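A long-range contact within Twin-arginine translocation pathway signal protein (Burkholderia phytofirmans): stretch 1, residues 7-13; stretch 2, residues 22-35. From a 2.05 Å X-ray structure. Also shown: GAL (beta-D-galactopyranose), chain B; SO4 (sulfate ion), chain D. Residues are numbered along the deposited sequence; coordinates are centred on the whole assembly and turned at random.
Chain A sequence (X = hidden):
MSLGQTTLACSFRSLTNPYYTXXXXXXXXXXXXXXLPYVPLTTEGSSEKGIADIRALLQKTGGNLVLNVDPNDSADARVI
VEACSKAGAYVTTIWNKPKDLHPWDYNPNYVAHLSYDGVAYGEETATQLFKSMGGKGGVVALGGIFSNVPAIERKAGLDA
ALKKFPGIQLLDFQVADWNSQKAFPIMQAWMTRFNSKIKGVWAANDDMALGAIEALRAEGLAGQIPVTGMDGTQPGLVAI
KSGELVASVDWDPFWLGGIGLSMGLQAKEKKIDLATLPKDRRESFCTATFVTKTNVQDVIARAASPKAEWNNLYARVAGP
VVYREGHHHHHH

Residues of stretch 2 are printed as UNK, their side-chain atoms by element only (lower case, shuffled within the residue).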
ATOM      1  N   THR A   7      -2.691 -19.367  15.065  1.00 21.72           N
ATOM      2  CA  THR A   7      -3.690 -18.454  14.529  1.00 20.89           C
ATOM      3  C   THR A   7      -3.024 -17.503  13.546  1.00 20.56           C
ATOM      4  O   THR A   7      -1.903 -17.055  13.763  1.00 21.49           O
ATOM      5  CB  THR A   7      -4.377 -17.631  15.659  1.00 21.80           C
ATOM      6  OG1 THR A   7      -5.104 -18.516  16.520  1.00 21.47           O
ATOM      7  CG2 THR A   7      -5.355 -16.630  15.076  1.00 20.20           C
ATOM      8  N   LEU A   8      -3.697 -17.227  12.440  1.00 19.09           N
ATOM      9  CA  LEU A   8      -3.158 -16.296  11.469  1.00 19.78           C
ATOM     10  C   LEU A   8      -4.008 -15.032  11.587  1.00 21.22           C
ATOM     11  O   LEU A   8      -5.239 -15.112  11.595  1.00 21.87           O
ATOM     12  CB  LEU A   8      -3.244 -16.881  10.052  1.00 20.17           C
ATOM     13  CG  LEU A   8      -2.441 -18.158   9.784  1.00 18.70           C
ATOM     14  CD1 LEU A   8      -2.644 -18.607   8.354  1.00 17.96           C
ATOM     15  CD2 LEU A   8      -0.970 -17.911  10.055  1.00 19.33           C
ATOM     16  N   ALA A   9      -3.360 -13.874  11.701  1.00 21.71           N
ATOM     17  CA  ALA A   9      -4.091 -12.617  11.817  1.00 18.87           C
ATOM     18  C   ALA A   9      -3.534 -11.561  10.876  1.00 19.21           C
ATOM     19  O   ALA A   9      -2.343 -11.553  10.565  1.00 15.35           O
ATOM     20  CB  ALA A   9      -4.043 -12.113  13.238  1.00 19.70           C
ATOM     21  N   CYS A  10      -4.412 -10.674  10.417  1.00 20.29           N
ATOM     22  CA  CYS A  10      -4.017  -9.605   9.512  1.00 20.28           C
ATOM     23  C   CYS A  10      -4.595  -8.278   9.997  1.00 20.86           C
ATOM     24  O   CYS A  10      -5.816  -8.131  10.140  1.00 22.52           O
ATOM     25  CB  CYS A  10      -4.507  -9.913   8.099  1.00 22.83           C
ATOM     26  SG  CYS A  10      -3.911  -8.773   6.840  1.00 26.95           S
ATOM     27  N   SER A  11      -3.714  -7.317  10.267  1.00 18.13           N
ATOM     28  CA  SER A  11      -4.129  -6.005  10.748  1.00 19.87           C
ATOM     29  C   SER A  11      -3.936  -4.909   9.709  1.00 18.61           C
ATOM     30  O   SER A  11      -2.863  -4.772   9.119  1.00 17.76           O
ATOM     31  CB  SER A  11      -3.352  -5.624  12.012  1.00 19.12           C
ATOM     32  OG  SER A  11      -3.658  -4.293  12.402  1.00 20.34           O
ATOM     33  N   PHE A  12      -4.984  -4.118   9.503  1.00 21.64           N
ATOM     34  CA  PHE A  12      -4.938  -3.021   8.546  1.00 21.73           C
ATOM     35  C   PHE A  12      -5.930  -1.909   8.886  1.00 23.27           C
ATOM     36  O   PHE A  12      -6.800  -2.067   9.745  1.00 24.37           O
ATOM     37  CB  PHE A  12      -5.167  -3.557   7.132  1.00 20.60           C
ATOM     38  CG  PHE A  12      -6.360  -4.437   7.011  1.00 20.64           C
ATOM     39  CD1 PHE A  12      -7.605  -3.905   6.685  1.00 22.11           C
ATOM     40  CD2 PHE A  12      -6.251  -5.806   7.244  1.00 23.01           C
ATOM     41  CE1 PHE A  12      -8.735  -4.728   6.589  1.00 23.71           C
ATOM     42  CE2 PHE A  12      -7.375  -6.641   7.153  1.00 23.39           C
ATOM     43  CZ  PHE A  12      -8.617  -6.098   6.826  1.00 23.14           C
ATOM     44  N   ARG A  13      -5.800  -0.782   8.201  1.00 24.49           N
ATOM     45  CA  ARG A  13      -6.641   0.373   8.485  1.00 25.00           C
ATOM     46  C   ARG A  13      -8.145   0.245   8.231  1.00 25.90           C
ATOM     47  O   ARG A  13      -8.927   0.405   9.166  1.00 25.57           O
ATOM     48  CB  ARG A  13      -6.087   1.605   7.759  1.00 24.85           C
ATOM     49  CG  ARG A  13      -6.319   2.911   8.509  1.00 22.53           C
ATOM     50  CD  ARG A  13      -5.578   4.077   7.895  1.00 19.88           C
ATOM     51  NE  ARG A  13      -4.122   3.997   8.035  1.00 20.03           N
ATOM     52  CZ  ARG A  13      -3.299   3.545   7.094  1.00 18.71           C
ATOM     53  NH1 ARG A  13      -3.783   3.123   5.930  1.00 19.73           N
ATOM     54  NH2 ARG A  13      -1.986   3.536   7.307  1.00 17.68           N
ATOM     55  N   UNK A  22      -8.793  -6.393  -0.890  1.00 16.70           N
ATOM     56  CA  UNK A  22      -8.001  -7.426  -1.534  1.00 16.12           C
ATOM     57  C   UNK A  22      -6.910  -7.940  -0.587  1.00 17.43           C
ATOM     58  O   UNK A  22      -6.629  -9.139  -0.530  1.00 14.87           O
ATOM     59  c   UNK A  22      -7.377  -6.874  -2.786  1.00 14.52           C
ATOM     60  N   UNK A  23      -6.294  -7.020   0.147  1.00 17.97           N
ATOM     61  CA  UNK A  23      -5.250  -7.385   1.095  1.00 17.11           C
ATOM     62  C   UNK A  23      -5.786  -8.454   2.042  1.00 17.92           C
ATOM     63  O   UNK A  23      -5.132  -9.454   2.310  1.00 16.77           O
ATOM     64  c   UNK A  23      -3.660  -6.376   2.793  1.00 18.22           C
ATOM     65  c   UNK A  23      -2.398  -6.618   2.259  1.00 20.67           C
ATOM     66  c   UNK A  23      -4.836  -6.154   1.895  1.00 17.97           C
ATOM     67  c   UNK A  23      -3.802  -6.305   4.171  1.00 20.97           C
ATOM     68  c   UNK A  23      -1.433  -6.714   4.472  1.00 20.34           C
ATOM     69  c   UNK A  23      -2.690  -6.475   5.021  1.00 21.83           C
ATOM     70  c   UNK A  23      -1.284  -6.791   3.092  1.00 19.66           C
ATOM     71  N   UNK A  24      -6.991  -8.214   2.543  1.00 17.91           N
ATOM     72  CA  UNK A  24      -7.664  -9.113   3.456  1.00 19.83           C
ATOM     73  C   UNK A  24      -8.020 -10.441   2.774  1.00 20.59           C
ATOM     74  O   UNK A  24      -7.925 -11.508   3.382  1.00 19.99           O
ATOM     75  c   UNK A  24      -9.818  -9.382   4.754  1.00 21.81           C
ATOM     76  o   UNK A  24     -11.005  -9.507   4.458  1.00 22.40           O
ATOM     77  c   UNK A  24      -8.931  -8.435   3.978  1.00 19.47           C
ATOM     78  n   UNK A  24      -9.249 -10.056   5.753  1.00 18.27           N
ATOM     79  N   UNK A  25      -8.435 -10.352   1.514  1.00 20.62           N
ATOM     80  CA  UNK A  25      -8.810 -11.506   0.701  1.00 20.73           C
ATOM     81  C   UNK A  25      -7.628 -12.445   0.562  1.00 21.69           C
ATOM     82  O   UNK A  25      -7.770 -13.658   0.677  1.00 21.70           O
ATOM     83  c   UNK A  25     -11.681 -10.627  -0.347  1.00 29.81           C
ATOM     84  c   UNK A  25      -9.225 -11.047  -0.697  1.00 22.84           C
ATOM     85  n   UNK A  25     -12.774  -9.694  -2.411  1.00 33.94           N
ATOM     86  c   UNK A  25     -10.638 -11.407  -1.123  1.00 26.24           C
ATOM     87  c   UNK A  25     -12.977 -10.500  -1.151  1.00 33.03           C
ATOM     88  N   UNK A  26      -6.461 -11.870   0.281  1.00 22.27           N
ATOM     89  CA  UNK A  26      -5.250 -12.660   0.128  1.00 20.41           C
ATOM     90  C   UNK A  26      -4.856 -13.398   1.392  1.00 20.32           C
ATOM     91  O   UNK A  26      -4.473 -14.566   1.326  1.00 20.99           O
ATOM     92  N   UNK A  27      -4.937 -12.728   2.541  1.00 19.04           N
ATOM     93  CA  UNK A  27      -4.590 -13.350   3.819  1.00 19.90           C
ATOM     94  C   UNK A  27      -5.548 -14.507   4.073  1.00 20.94           C
ATOM     95  O   UNK A  27      -5.151 -15.614   4.439  1.00 19.99           O
ATOM     96  c   UNK A  27      -4.701 -12.328   4.948  1.00 18.86           C
ATOM     97  N   UNK A  28      -6.824 -14.207   3.875  1.00 21.32           N
ATOM     98  CA  UNK A  28      -7.927 -15.141   4.035  1.00 21.76           C
ATOM     99  C   UNK A  28      -7.642 -16.369   3.172  1.00 21.81           C
ATOM    100  O   UNK A  28      -7.777 -17.505   3.619  1.00 20.91           O
ATOM    101  o   UNK A  28     -11.996 -14.116   2.418  1.00 32.32           O
ATOM    102  c   UNK A  28     -10.506 -14.933   4.119  1.00 27.32           C
ATOM    103  c   UNK A  28      -9.200 -14.443   3.558  1.00 24.55           C
ATOM    104  c   UNK A  28     -11.670 -14.092   3.608  1.00 30.52           C
ATOM    105  n   UNK A  28     -12.290 -13.326   4.503  1.00 31.26           N
ATOM    106  N   UNK A  29      -7.231 -16.126   1.929  1.00 21.50           N
ATOM    107  CA  UNK A  29      -6.925 -17.206   0.998  1.00 21.33           C
ATOM    108  C   UNK A  29      -5.712 -18.028   1.415  1.00 21.57           C
ATOM    109  O   UNK A  29      -5.664 -19.232   1.163  1.00 22.41           O
ATOM    110  o   UNK A  29      -6.258 -17.654  -1.295  1.00 21.97           O
ATOM    111  c   UNK A  29      -6.713 -16.649  -0.410  1.00 20.11           C
ATOM    112  N   UNK A  30      -4.728 -17.400   2.049  1.00 21.73           N
ATOM    113  CA  UNK A  30      -3.566 -18.155   2.475  1.00 19.12           C
ATOM    114  C   UNK A  30      -3.893 -19.028   3.679  1.00 18.64           C
ATOM    115  O   UNK A  30      -3.463 -20.173   3.756  1.00 17.75           O
ATOM    116  c   UNK A  30      -1.265 -17.975   3.465  1.00 22.01           C
ATOM    117  c   UNK A  30      -2.412 -17.239   2.850  1.00 21.32           C
ATOM    118  c   UNK A  30      -0.436 -18.770   2.678  1.00 22.92           C
ATOM    119  c   UNK A  30       0.754 -19.522   4.640  1.00 22.10           C
ATOM    120  c   UNK A  30       0.570 -19.543   3.255  1.00 24.84           C
ATOM    121  c   UNK A  30      -0.069 -18.728   5.429  1.00 22.85           C
ATOM    122  c   UNK A  30      -1.071 -17.959   4.841  1.00 21.76           C
ATOM    123  N   UNK A  31      -4.633 -18.474   4.633  1.00 17.17           N
ATOM    124  CA  UNK A  31      -5.004 -19.235   5.815  1.00 20.06           C
ATOM    125  C   UNK A  31      -5.746 -20.476   5.329  1.00 20.83           C
ATOM    126  O   UNK A  31      -5.526 -21.582   5.818  1.00 21.16           O
ATOM    127  c   UNK A  31      -5.902 -18.400   6.729  1.00 18.73           C
ATOM    128  N   UNK A  32      -6.616 -20.265   4.350  1.00 23.30           N
ATOM    129  CA  UNK A  32      -7.415 -21.318   3.745  1.00 24.65           C
ATOM    130  C   UNK A  32      -6.556 -22.471   3.265  1.00 24.51           C
ATOM    131  O   UNK A  32      -6.830 -23.635   3.568  1.00 24.51           O
ATOM    132  c   UNK A  32      -9.676 -20.809   2.671  1.00 31.30           C
ATOM    133  c   UNK A  32     -11.715 -19.986   3.848  1.00 35.49           C
ATOM    134  c   UNK A  32      -8.178 -20.755   2.548  1.00 27.48           C
ATOM    135  c   UNK A  32     -10.183 -19.944   3.801  1.00 33.58           C
ATOM    136  n   UNK A  32     -12.314 -19.497   2.577  1.00 33.57           N
ATOM    137  N   UNK A  33      -5.518 -22.129   2.512  1.00 24.17           N
ATOM    138  CA  UNK A  33      -4.618 -23.107   1.939  1.00 22.95           C
ATOM    139  C   UNK A  33      -3.905 -23.961   2.976  1.00 23.71           C
ATOM    140  O   UNK A  33      -3.722 -25.161   2.766  1.00 23.88           O
ATOM    141  o   UNK A  33      -2.677 -21.639   1.775  1.00 23.07           O
ATOM    142  c   UNK A  33      -3.598 -22.410   1.028  1.00 23.25           C
ATOM    143  N   UNK A  34      -3.517 -23.362   4.100  1.00 21.24           N
ATOM    144  CA  UNK A  34      -2.827 -24.116   5.138  1.00 21.29           C
ATOM    145  C   UNK A  34      -3.770 -24.661   6.210  1.00 20.91           C
ATOM    146  O   UNK A  34      -3.334 -25.307   7.156  1.00 21.77           O
ATOM    147  c   UNK A  34      -2.325 -21.997   6.399  1.00 20.52           C
ATOM    148  c   UNK A  34      -0.636 -22.945   4.811  1.00 22.07           C
ATOM    149  c   UNK A  34      -1.726 -23.271   5.818  1.00 21.20           C
ATOM    150  N   UNK A  35      -5.060 -24.389   6.060  1.00 20.64           N
ATOM    151  CA  UNK A  35      -6.038 -24.869   7.019  1.00 21.23           C
ATOM    152  C   UNK A  35      -5.885 -24.341   8.434  1.00 22.14           C
ATOM    153  O   UNK A  35      -6.092 -25.086   9.393  1.00 22.58           O
TER
HETATM  154  C1  GAL B 368      -3.339   2.561   2.026  1.00 19.20           C
HETATM  155  C2  GAL B 368      -2.852   2.883   0.594  1.00 17.63           C
HETATM  156  C3  GAL B 368      -1.589   2.044   0.301  1.00 19.02           C
HETATM  157  C4  GAL B 368      -0.508   2.402   1.337  1.00 18.98           C
HETATM  158  C5  GAL B 368      -1.100   2.078   2.737  1.00 20.12           C
HETATM  159  C6  GAL B 368      -0.065   2.426   3.788  1.00 18.74           C
HETATM  160  O1  GAL B 368      -4.506   3.353   2.312  1.00 17.94           O
HETATM  161  O2  GAL B 368      -3.871   2.544  -0.345  1.00 18.75           O
HETATM  162  O3  GAL B 368      -1.096   2.338  -1.005  1.00 16.35           O
HETATM  163  O4  GAL B 368      -0.229   3.799   1.248  1.00 18.39           O
HETATM  164  O5  GAL B 368      -2.298   2.882   2.992  1.00 19.35           O
HETATM  165  O6  GAL B 368      -0.618   2.118   5.054  1.00 16.32           O
HETATM  166  S   SO4 D 370      -7.392   3.615   4.249  1.00 51.32           S
HETATM  167  O1  SO4 D 370      -8.129   2.866   5.299  1.00 52.20           O
HETATM  168  O2  SO4 D 370      -6.101   4.112   4.774  1.00 50.77           O
HETATM  169  O3  SO4 D 370      -8.228   4.736   3.752  1.00 52.64           O
HETATM  170  O4  SO4 D 370      -7.106   2.691   3.132  1.00 54.11           O

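Stretch 2 runs as a helix almost antiparallel to strand 7-12, at 175° between their directions and 9.1 Å at closest approach. Position 22 carries a single carbon, out of reach of the strand; it is A22. Position 23 has one carbon followed by a ring of six carbons and points toward the strand, where C10 and F12 meet the ring; a plain six-carbon ring makes it F23. The C10 SG to F23 CE2 distance is 3.2 Å, and SG lies 4.1 Å from the F23 ring centroid, an oblique sulfur-aromatic contact. F12 CD2 approaches F23 CD2 to 4.0 Å, at the edge of the F23 ring.

Position 24 has two carbons, the second bearing one oxygen and one nitrogen, a short amide: N24. Its CB packs 3.7 Å from F12 CZ, while its ND2 is hydrogen-bonded elsewhere in the structure. Four carbons in a row ending in nitrogen, exposed and touching nothing on the strand, mark position 25 as K25. Position 26 has no side-chain atoms and is G26.

At position 27 one carbon points toward the strand and lies against C10: A27, with its CB 4.0 Å from C10 CB. Position 28 holds three carbons, the third carrying oxygen and nitrogen, and points away; this longer amide is Q28. One carbon and one oxygen at position 29, out of reach, give S29. Position 30 again shows one carbon and a six-carbon ring. Its CA-to-CB bond points sideways, but the ring comes nearer to L8: this is F30, its CE2 3.9 Å from L8 CD1.

Position 31, a single carbon pointing toward the strand, is A31; L8 CD1 lies 3.6 Å from A31 CB and 3.5 Å from A31 CA. Position 32, four carbons ending in nitrogen and pointing away, is K32. Position 33 has one carbon and one oxygen, hence S33, whose OG donates a 2.6 Å hydrogen bond to F30 O. Position 34 has one carbon bearing two more, a branch that touches L8: V34, with CG2 3.9 Å from L8 CD1. Position 35 lacks a side chain and has a positive phi of 63°, which favours glycine; G35 leaves the helix in a Schellman motif.

No hydrogen bond crosses the contact. Alternation along the strand turns L8, C10 and F12 toward the helix and A9 and S11 away. The small A27 and A31 sit nearest C10 and L8 in backbone register, while the larger F23 and F30 rings extend the apolar packing that joins the two elements.

Stretch 2 22-35: AFNKGAQSFAKSVG
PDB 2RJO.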